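Local coordinates for BIFUNCTIONAL PROTEIN Proline utilization A (PutA) (Corynebacterium freiburgense, PDB 5UX5), which catalyses the two-step oxidation of proline to glutamate, combining an FAD-dependent proline dehydrogenase and an NAD-dependent aldehyde dehydrogenase in one polypeptide, at residues G954-F959 against S966-Y971; G898-G903 against E1058-T1063; E456-L461 against P474-T479; G314-P319 against R460-E465. All coordinates share one frame; numbering follows the deposited sequence.

Contact 1. Residues G954-F959 against S966-Y971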
# COMPACT_ATOMS: atom_id res chain seq x y z
N GLY A 954 11.97 25.14 -7.36
CA GLY A 954 11.62 25.75 -6.10
C GLY A 954 10.26 25.37 -5.59
O GLY A 954 9.81 25.94 -4.59
N VAL A 955 9.56 24.46 -6.25
CA VAL A 955 8.20 24.09 -5.88
C VAL A 955 8.18 22.67 -5.31
O VAL A 955 8.83 21.76 -5.83
CB VAL A 955 7.24 24.18 -7.07
CG1 VAL A 955 5.84 23.94 -6.58
CG2 VAL A 955 7.36 25.54 -7.77
N GLU A 956 7.40 22.50 -4.24
CA GLU A 956 6.99 21.18 -3.78
C GLU A 956 5.70 20.83 -4.51
O GLU A 956 4.70 21.52 -4.36
CB GLU A 956 6.78 21.15 -2.27
CG GLU A 956 7.96 21.65 -1.49
CD GLU A 956 8.10 21.00 -0.14
OE1 GLU A 956 9.21 21.08 0.45
OE2 GLU A 956 7.12 20.36 0.32
N GLN A 957 5.73 19.76 -5.31
CA GLN A 957 4.70 19.44 -6.28
C GLN A 957 4.03 18.11 -5.96
O GLN A 957 4.65 17.05 -6.08
CB GLN A 957 5.30 19.39 -7.68
CG GLN A 957 5.68 20.73 -8.25
CD GLN A 957 6.02 20.60 -9.71
OE1 GLN A 957 5.19 20.87 -10.59
NE2 GLN A 957 7.23 20.14 -9.99
N ASP A 958 2.74 18.16 -5.66
CA ASP A 958 1.93 16.96 -5.46
C ASP A 958 1.14 16.73 -6.75
O ASP A 958 0.13 17.39 -6.98
CB ASP A 958 1.02 17.11 -4.25
CG ASP A 958 0.29 15.84 -3.87
OD1 ASP A 958 -0.03 15.02 -4.78
OD2 ASP A 958 0.01 15.67 -2.65
N PHE A 959 1.62 15.83 -7.60
CA PHE A 959 0.98 15.59 -8.90
C PHE A 959 -0.34 14.82 -8.78
O PHE A 959 -1.22 14.97 -9.63
CB PHE A 959 1.92 14.80 -9.83
CG PHE A 959 3.21 15.49 -10.14
CD1 PHE A 959 3.24 16.58 -11.01
CD2 PHE A 959 4.40 15.03 -9.60
CE1 PHE A 959 4.43 17.20 -11.29
CE2 PHE A 959 5.61 15.65 -9.88
CZ PHE A 959 5.62 16.75 -10.72
N SER A 966 -0.73 12.80 1.18
CA SER A 966 0.09 13.82 0.53
C SER A 966 1.29 13.17 -0.14
O SER A 966 2.06 12.47 0.51
CB SER A 966 0.55 14.86 1.55
OG SER A 966 1.48 15.72 0.95
N ASN A 967 1.44 13.38 -1.44
CA ASN A 967 2.56 12.81 -2.18
C ASN A 967 3.31 13.93 -2.91
O ASN A 967 2.87 14.38 -3.97
CB ASN A 967 2.07 11.71 -3.12
CG ASN A 967 1.56 10.48 -2.35
OD1 ASN A 967 2.35 9.75 -1.75
ND2 ASN A 967 0.25 10.23 -2.40
N VAL A 968 4.47 14.33 -2.36
CA VAL A 968 5.22 15.51 -2.76
C VAL A 968 6.47 15.14 -3.55
O VAL A 968 7.20 14.20 -3.19
CB VAL A 968 5.59 16.35 -1.51
CG1 VAL A 968 6.59 17.40 -1.83
CG2 VAL A 968 4.34 17.00 -0.95
N PHE A 969 6.73 15.88 -4.63
CA PHE A 969 7.93 15.73 -5.45
C PHE A 969 8.71 17.03 -5.38
O PHE A 969 8.21 18.08 -5.78
CB PHE A 969 7.57 15.41 -6.90
CG PHE A 969 8.76 15.22 -7.79
CD1 PHE A 969 9.45 14.03 -7.78
CD2 PHE A 969 9.20 16.25 -8.62
CE1 PHE A 969 10.57 13.87 -8.58
CE2 PHE A 969 10.32 16.10 -9.42
CZ PHE A 969 11.02 14.91 -9.39
N ARG A 970 9.92 16.97 -4.84
CA ARG A 970 10.67 18.18 -4.60
C ARG A 970 12.14 17.93 -4.89
O ARG A 970 12.61 16.79 -4.96
CB ARG A 970 10.49 18.71 -3.15
CG ARG A 970 11.01 17.81 -2.06
CD ARG A 970 10.71 18.39 -0.68
NE ARG A 970 11.42 17.68 0.38
CZ ARG A 970 11.55 18.13 1.63
NH1 ARG A 970 11.05 19.31 1.97
NH2 ARG A 970 12.20 17.40 2.53
N TYR A 971 12.86 19.04 -5.02
CA TYR A 971 14.29 19.00 -5.24
C TYR A 971 15.01 19.45 -3.98
O TYR A 971 14.63 20.45 -3.37
CB TYR A 971 14.65 19.88 -6.44
CG TYR A 971 13.99 19.45 -7.73
CD1 TYR A 971 12.70 19.85 -8.05
CD2 TYR A 971 14.65 18.58 -8.63
CE1 TYR A 971 12.09 19.46 -9.25
CE2 TYR A 971 14.04 18.17 -9.82
CZ TYR A 971 12.77 18.62 -10.11
OH TYR A 971 12.17 18.25 -11.28
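The loop 954-959 meets the strand most tightly at a single antiparallel bridge, the hydrogen-bonded pair Gln957 and Phe969. Gln957 N gives its hydrogen to Phe969 O at 3.0 Å, and Phe969 N returns one to Gln957 O at 2.8 Å. Beside this pair Phe959 CE2 packs on Phe969 CB at 3.6 Å; the two rings cross obliquely, their planes 44° apart, and Gln957 CB rests over a face of the Phe959 ring. Asp958, with CG anti to its backbone N (chi1 -172°), swings its carboxylate to the strand, where OD2 accepts from Asn967 N at 3.0 Å from above the carboxylate plane; OD1 is held by Gly961 N, further along the same loop. The Glu956 side is looser and more exposed. Its bent chain runs alongside that of Arg970, and Arg970 NH1 donates to Glu956 OE1 in a salt bridge of 3.0 Å, the carboxylate plane almost perpendicular (89°) to the guanidinium, which receives the oxygen at its edge. Arg970 NE bonds Gln1059 and Asn967 OD1 bonds Ser1062. Following helix 936-953, the loop thus lines one edge of strand 965-980, whose other edge pairs through Ser966, Val968 and Arg970 with strand 1056-1064.

Contact 2. Residues G898-G903 against E1058-T1063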
# COMPACT_ATOMS: atom_id res chain seq x y z
N GLY A 898 20.97 10.44 -11.71
CA GLY A 898 20.02 10.03 -10.70
C GLY A 898 18.60 10.55 -10.72
O GLY A 898 18.04 10.79 -9.66
N ALA A 899 17.98 10.74 -11.88
CA ALA A 899 16.54 11.04 -11.83
C ALA A 899 15.80 9.81 -11.36
O ALA A 899 16.26 8.69 -11.55
CB ALA A 899 15.98 11.46 -13.19
N LYS A 900 14.66 10.04 -10.73
CA LYS A 900 13.84 8.94 -10.21
C LYS A 900 13.04 8.28 -11.31
O LYS A 900 12.37 8.95 -12.09
CB LYS A 900 12.90 9.42 -9.11
CG LYS A 900 13.63 9.74 -7.87
CD LYS A 900 12.75 10.22 -6.76
CE LYS A 900 13.54 10.06 -5.49
NZ LYS A 900 12.65 10.22 -4.35
N ALA A 901 13.08 6.96 -11.35
CA ALA A 901 12.14 6.22 -12.16
C ALA A 901 10.73 6.53 -11.67
O ALA A 901 10.50 6.69 -10.46
CB ALA A 901 12.41 4.71 -12.06
N GLY A 902 9.81 6.62 -12.62
CA GLY A 902 8.47 7.08 -12.31
C GLY A 902 8.38 8.53 -11.90
O GLY A 902 7.40 8.91 -11.25
N GLY A 903 9.37 9.35 -12.25
CA GLY A 903 9.33 10.78 -12.02
C GLY A 903 9.55 11.48 -13.34
O GLY A 903 9.86 10.85 -14.35
N GLU A 1058 16.67 14.76 -6.38
CA GLU A 1058 15.22 14.61 -6.37
C GLU A 1058 14.79 13.85 -5.12
O GLU A 1058 15.54 13.01 -4.60
CB GLU A 1058 14.76 13.87 -7.62
CG GLU A 1058 15.14 14.58 -8.91
CD GLU A 1058 14.74 13.82 -10.16
OE1 GLU A 1058 15.06 14.31 -11.28
OE2 GLU A 1058 14.15 12.72 -10.03
N GLN A 1059 13.59 14.16 -4.61
CA GLN A 1059 13.05 13.49 -3.43
C GLN A 1059 11.53 13.44 -3.42
O GLN A 1059 10.87 14.45 -3.66
CB GLN A 1059 13.53 14.17 -2.14
CG GLN A 1059 12.97 13.58 -0.86
CD GLN A 1059 13.40 14.32 0.37
OE1 GLN A 1059 13.06 15.49 0.55
NE2 GLN A 1059 14.12 13.64 1.26
N ALA A 1060 10.99 12.27 -3.06
CA ALA A 1060 9.55 12.08 -2.86
C ALA A 1060 9.24 11.97 -1.38
O ALA A 1060 9.86 11.16 -0.68
CB ALA A 1060 9.07 10.83 -3.58
N VAL A 1061 8.29 12.77 -0.89
CA VAL A 1061 7.86 12.73 0.51
C VAL A 1061 6.38 12.38 0.54
O VAL A 1061 5.53 13.19 0.14
CB VAL A 1061 8.11 14.04 1.25
CG1 VAL A 1061 7.88 13.85 2.74
CG2 VAL A 1061 9.52 14.57 0.98
N SER A 1062 6.07 11.19 1.07
CA SER A 1062 4.72 10.66 1.11
C SER A 1062 4.27 10.60 2.56
O SER A 1062 4.92 9.94 3.38
CB SER A 1062 4.67 9.27 0.48
OG SER A 1062 3.37 8.75 0.58
N THR A 1063 3.17 11.31 2.88
CA THR A 1063 2.65 11.46 4.24
C THR A 1063 1.17 11.10 4.33
O THR A 1063 0.33 11.67 3.61
CB THR A 1063 2.80 12.90 4.76
OG1 THR A 1063 4.16 13.33 4.67
CG2 THR A 1063 2.30 13.00 6.19
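Lys900 and Glu1058, both extended beyond CG, slide past each other in opposite directions, so that the carboxylate ends at the backbone of Ala899 and Lys900 and the ammonium beside Ala1060. The Glu1058 carboxylate reaches the loop backbone: OE2 accepts from Lys900 N at 2.8 Å, a nearly straight bond (163° at the hydrogen) that arrives from above the carboxylate plane, while OE1 lies 3.6 Å from Ala899 CB and is bonded by Asn905 ND2. Running the other way, the lysine chain passes Glu1058 O with its CE at 3.7 Å and brings NZ to 3.7 Å from Ala1060 CB. There the ammonium is satisfied by Gly869 O and Asn870 OD1, at the start of the neighbouring strand 870-873. From Lys900 to Gly903 the chain reverses in a type II turn, with Gly902 at positive phi. Strand 1056-1064 is in this way clasped to the aldehyde dehydrogenase part of the chain. Lys900 NZ and Glu1058 OE2 stay 6.4 Å apart, so these buried opposite charges form no salt bridge; each is solvated by neutral groups, and their mutual attraction probably still helps to keep both ionised.

Contact 3. Residues E456-L461 against P474-T479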
# COMPACT_ATOMS: atom_id res chain seq x y z
N GLU A 456 -28.23 -1.95 -6.14
CA GLU A 456 -27.99 -3.17 -5.40
C GLU A 456 -26.73 -3.91 -5.82
O GLU A 456 -26.31 -4.81 -5.09
CB GLU A 456 -29.19 -4.13 -5.51
CG GLU A 456 -29.45 -4.75 -6.87
CD GLU A 456 -30.62 -5.73 -6.81
OE1 GLU A 456 -30.38 -6.96 -6.62
OE2 GLU A 456 -31.79 -5.27 -6.92
N ASP A 457 -26.12 -3.58 -6.96
CA ASP A 457 -24.84 -4.17 -7.32
C ASP A 457 -23.74 -3.66 -6.40
O ASP A 457 -23.90 -2.65 -5.71
CB ASP A 457 -24.47 -3.86 -8.76
CG ASP A 457 -25.11 -4.79 -9.74
OD1 ASP A 457 -25.67 -5.82 -9.29
OD2 ASP A 457 -25.02 -4.51 -10.96
N SER A 458 -22.63 -4.38 -6.37
CA SER A 458 -21.46 -3.93 -5.61
C SER A 458 -20.70 -2.82 -6.35
O SER A 458 -20.30 -2.98 -7.51
CB SER A 458 -20.55 -5.12 -5.32
OG SER A 458 -19.24 -4.70 -5.05
N ARG A 459 -20.44 -1.71 -5.65
CA ARG A 459 -19.69 -0.62 -6.25
C ARG A 459 -18.33 -1.06 -6.77
O ARG A 459 -17.79 -0.41 -7.70
CB ARG A 459 -19.50 0.50 -5.22
CG ARG A 459 -20.78 1.00 -4.65
CD ARG A 459 -21.05 2.35 -5.23
NE ARG A 459 -20.43 3.43 -4.51
CZ ARG A 459 -19.93 4.51 -5.09
NH1 ARG A 459 -19.95 4.62 -6.42
NH2 ARG A 459 -19.42 5.46 -4.34
N ARG A 460 -17.77 -2.15 -6.24
CA ARG A 460 -16.46 -2.63 -6.65
C ARG A 460 -16.50 -3.38 -7.98
O ARG A 460 -15.46 -3.85 -8.45
CB ARG A 460 -15.88 -3.53 -5.55
CG ARG A 460 -15.55 -2.84 -4.24
CD ARG A 460 -14.35 -1.89 -4.40
NE ARG A 460 -14.01 -1.22 -3.14
CZ ARG A 460 -13.25 -1.76 -2.20
NH1 ARG A 460 -12.74 -2.98 -2.39
NH2 ARG A 460 -13.01 -1.09 -1.07
N LEU A 461 -17.68 -3.53 -8.60
CA LEU A 461 -17.76 -4.34 -9.80
C LEU A 461 -17.09 -3.69 -10.99
O LEU A 461 -16.76 -4.39 -11.95
CB LEU A 461 -19.22 -4.63 -10.17
CG LEU A 461 -20.08 -5.59 -9.33
CD1 LEU A 461 -21.50 -5.58 -9.88
CD2 LEU A 461 -19.53 -6.99 -9.30
N PRO A 474 -9.40 -8.38 -4.41
CA PRO A 474 -9.84 -9.67 -3.86
C PRO A 474 -11.11 -9.59 -3.02
O PRO A 474 -11.54 -10.62 -2.47
CB PRO A 474 -8.65 -10.13 -3.01
CG PRO A 474 -7.87 -8.88 -2.71
CD PRO A 474 -8.17 -7.87 -3.78
N ALA A 475 -11.73 -8.41 -2.90
CA ALA A 475 -13.06 -8.34 -2.30
C ALA A 475 -14.14 -8.85 -3.25
O ALA A 475 -15.20 -9.26 -2.80
CB ALA A 475 -13.40 -6.92 -1.86
N LEU A 476 -13.88 -8.85 -4.55
CA LEU A 476 -14.81 -9.45 -5.49
C LEU A 476 -14.59 -10.97 -5.56
O LEU A 476 -13.46 -11.43 -5.71
CB LEU A 476 -14.61 -8.85 -6.88
CG LEU A 476 -14.65 -7.34 -6.97
CD1 LEU A 476 -14.29 -6.98 -8.41
CD2 LEU A 476 -16.00 -6.78 -6.54
N LEU A 477 -15.69 -11.74 -5.52
CA LEU A 477 -15.56 -13.19 -5.69
C LEU A 477 -15.10 -13.56 -7.09
O LEU A 477 -14.43 -14.58 -7.25
CB LEU A 477 -16.88 -13.92 -5.37
CG LEU A 477 -17.37 -13.80 -3.93
CD1 LEU A 477 -18.81 -14.17 -3.81
CD2 LEU A 477 -16.52 -14.66 -3.00
N SER A 478 -15.43 -12.77 -8.11
CA SER A 478 -14.91 -13.10 -9.44
C SER A 478 -13.39 -13.01 -9.47
O SER A 478 -12.74 -13.77 -10.20
CB SER A 478 -15.55 -12.24 -10.54
OG SER A 478 -15.62 -10.86 -10.22
N THR A 479 -12.81 -12.11 -8.67
CA THR A 479 -11.35 -12.00 -8.56
C THR A 479 -10.75 -13.23 -7.89
O THR A 479 -9.80 -13.82 -8.41
CB THR A 479 -11.00 -10.76 -7.75
OG1 THR A 479 -11.60 -9.63 -8.36
CG2 THR A 479 -9.49 -10.56 -7.65
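An ST turn at Ser458 and the start of helix 477-484 come together here, within the long connection that follows helix 438-450 and folds back on loops of the proline dehydrogenase barrel. Ser458 OG, anti to its own backbone N (chi1 158°), accepts from Arg460 N at 3.2 Å and is also bonded to Tyr236 OH, which ties the turn to the barrel. A backbone bond from Leu461 N to Ser458 O, 2.9 Å long, closes the same bend and presents the CB and carbonyl of Arg460 to the second segment. Leu476, at the N-cap position of the helix, lays its isobutyl group against this surface of Arg460. Its CG stands anti to the carbonyl carbon (chi1 -52°), and the two methyls divide the work: CD2 lies on Arg460 CB at 3.4 Å, while CD1 rests against Arg460 O at 3.3 Å. Leu461 CD2 approaches the same Leu476 CD2 more loosely, at the more exposed margin. The contact across the segments is therefore van der Waals packing, and the polar link is made one residue before the second segment. Asp473 OD2 forms a salt bridge with Arg460 NH1, and its OD1 accepts from Ala475 N, so one carboxylate holds the arginine and fixes the backbone leading into the helix. The arginine side chain, bent at chi2, is about 13 Å from the bound FAD. Ala475 CB approaches the guanidinium obliquely, 4.0 Å from Arg460 NH1.

Contact 4. Residues G314-P319 against R460-E465; sequences GWYPAP and RLSTPE
Two flat groups of the loop after helix 303-313, the rings of Trp315 and Tyr316, receive the 460-465 segment. Over one face of the Tyr316 phenol sits the Pro464 ring in a CH-pi contact, with CG 3.7 Å from the ring centroid and only 4° off the normal; at the ring's edge, Ser462 O lies near the plane, 3.2 Å from CD2. The guanidinium of Arg460 has Trp315 CE3 over one face, offset toward the rim and 3.5 Å from NH1, with the indole and guanidinium planes inclined by 34°. At the guanidinium edge Tyr316 O accepts from NE at 2.9 Å. The donor stands nearly on the C=O axis, though the hydrogen itself makes a bent bond of 139°. Thr463 runs alongside the tryptophan, its CG2 3.9 Å from CD1, while Pro464 CD rests on Gly314 O. That glycine, with positive phi, is where the chain leaves the helix. Trp315 is fixed further by Asp471 O at its NE1 and by stacking with His313. The 460-465 segment thus packs on a loop of the proline dehydrogenase TIM barrel, in which Pro317 comes within about 8 Å of the FAD. Besides its salt bridge to Asp473, Arg460 has long, weak ion pairs with Asp309 and Glu306; these carboxylates probably help to balance its buried positive charge, while NE spends its hydrogen on a neutral carbonyl.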
# COMPACT_ATOMS: atom_id res chain seq x y z
N GLY A 314 -7.52 3.27 -6.33
CA GLY A 314 -8.23 3.61 -7.53
C GLY A 314 -9.52 2.86 -7.71
O GLY A 314 -9.88 2.50 -8.83
N TRP A 315 -10.23 2.60 -6.62
CA TRP A 315 -11.48 1.87 -6.64
C TRP A 315 -12.59 2.80 -6.19
O TRP A 315 -12.34 3.82 -5.54
CB TRP A 315 -11.45 0.67 -5.69
CG TRP A 315 -10.47 -0.38 -6.01
CD1 TRP A 315 -10.00 -0.72 -7.25
CD2 TRP A 315 -9.84 -1.28 -5.08
NE1 TRP A 315 -9.12 -1.78 -7.13
CE2 TRP A 315 -9.02 -2.14 -5.81
CE3 TRP A 315 -9.92 -1.45 -3.69
CZ2 TRP A 315 -8.25 -3.13 -5.21
CZ3 TRP A 315 -9.15 -2.42 -3.10
CH2 TRP A 315 -8.32 -3.24 -3.85
N TYR A 316 -13.84 2.41 -6.49
CA TYR A 316 -14.96 3.08 -5.85
C TYR A 316 -15.03 2.64 -4.39
O TYR A 316 -14.71 1.49 -4.05
CB TYR A 316 -16.29 2.75 -6.52
CG TYR A 316 -16.44 3.29 -7.89
CD1 TYR A 316 -16.71 4.63 -8.09
CD2 TYR A 316 -16.32 2.47 -8.99
CE1 TYR A 316 -16.86 5.14 -9.37
CE2 TYR A 316 -16.44 2.96 -10.27
CZ TYR A 316 -16.72 4.30 -10.45
OH TYR A 316 -16.84 4.80 -11.72
N PRO A 317 -15.45 3.54 -3.52
CA PRO A 317 -15.79 3.12 -2.16
C PRO A 317 -16.86 2.04 -2.20
O PRO A 317 -17.72 2.03 -3.09
CB PRO A 317 -16.29 4.41 -1.50
CG PRO A 317 -15.86 5.53 -2.45
CD PRO A 317 -15.78 4.94 -3.79
N ALA A 318 -16.75 1.07 -1.31
CA ALA A 318 -17.79 0.05 -1.23
C ALA A 318 -19.15 0.59 -0.77
O ALA A 318 -20.18 0.06 -1.24
CB ALA A 318 -17.30 -1.09 -0.32
N PRO A 319 -19.24 1.57 0.14
CA PRO A 319 -20.55 2.07 0.54
C PRO A 319 -21.13 3.05 -0.48
O PRO A 319 -20.48 3.46 -1.43
CB PRO A 319 -20.28 2.80 1.86
CG PRO A 319 -18.94 2.39 2.27
CD PRO A 319 -18.19 2.09 1.02
N ARG A 460 -17.77 -2.15 -6.24
CA ARG A 460 -16.46 -2.63 -6.65
C ARG A 460 -16.50 -3.38 -7.98
O ARG A 460 -15.46 -3.85 -8.45
CB ARG A 460 -15.88 -3.53 -5.55
CG ARG A 460 -15.55 -2.84 -4.24
CD ARG A 460 -14.35 -1.89 -4.40
NE ARG A 460 -14.01 -1.22 -3.14
CZ ARG A 460 -13.25 -1.76 -2.20
NH1 ARG A 460 -12.74 -2.98 -2.39
NH2 ARG A 460 -13.01 -1.09 -1.07
N LEU A 461 -17.68 -3.53 -8.60
CA LEU A 461 -17.76 -4.34 -9.80
C LEU A 461 -17.09 -3.69 -10.99
O LEU A 461 -16.76 -4.39 -11.95
CB LEU A 461 -19.22 -4.63 -10.17
CG LEU A 461 -20.08 -5.59 -9.33
CD1 LEU A 461 -21.50 -5.58 -9.88
CD2 LEU A 461 -19.53 -6.99 -9.30
N SER A 462 -16.89 -2.38 -10.97
CA SER A 462 -16.09 -1.69 -11.98
C SER A 462 -15.30 -0.61 -11.27
O SER A 462 -15.38 -0.45 -10.05
CB SER A 462 -16.96 -1.08 -13.08
OG SER A 462 -17.72 0.01 -12.55
N THR A 463 -14.53 0.15 -12.06
CA THR A 463 -13.54 1.04 -11.47
C THR A 463 -13.64 2.44 -12.05
O THR A 463 -13.94 2.62 -13.23
CB THR A 463 -12.14 0.47 -11.70
OG1 THR A 463 -12.11 -0.15 -12.99
CG2 THR A 463 -11.85 -0.59 -10.66
N PRO A 464 -13.34 3.46 -11.25
CA PRO A 464 -13.33 4.82 -11.80
C PRO A 464 -12.14 5.01 -12.73
O PRO A 464 -11.15 4.28 -12.67
CB PRO A 464 -13.20 5.71 -10.56
CG PRO A 464 -12.98 4.75 -9.37
CD PRO A 464 -12.79 3.37 -9.89
N GLU A 465 -12.24 6.02 -13.58
CA GLU A 465 -11.10 6.41 -14.41
C GLU A 465 -10.06 7.09 -13.55
O GLU A 465 -10.35 8.05 -12.83
CB GLU A 465 -11.54 7.31 -15.57
CG GLU A 465 -11.17 6.76 -16.97
CD GLU A 465 -12.22 5.81 -17.55
OE1 GLU A 465 -12.30 5.72 -18.80
OE2 GLU A 465 -12.97 5.17 -16.77

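In the fold
The four contacts form two pairs. Contacts 1 and 2 lie on neighbouring strands, 965-980 and 1056-1064, and touch through side-chain bonds between the two; contacts 3 and 4 share Arg460 and Leu461, with Arg459 NE reaching Pro319 O between them. The pairs lie apart: contacts 2 and 3 are on opposite sides of the chain's centre, their centres about 34 Å apart. Contact 2 is buried and relies on a carboxylate gripped by neutral donors, whereas contact 1, partly buried, adds a backbone bridge and a salt bridge. At the proline dehydrogenase barrel, surface contact 3 is leucine packing, and the partly buried contact 4 is aromatic, proline and arginine chemistry.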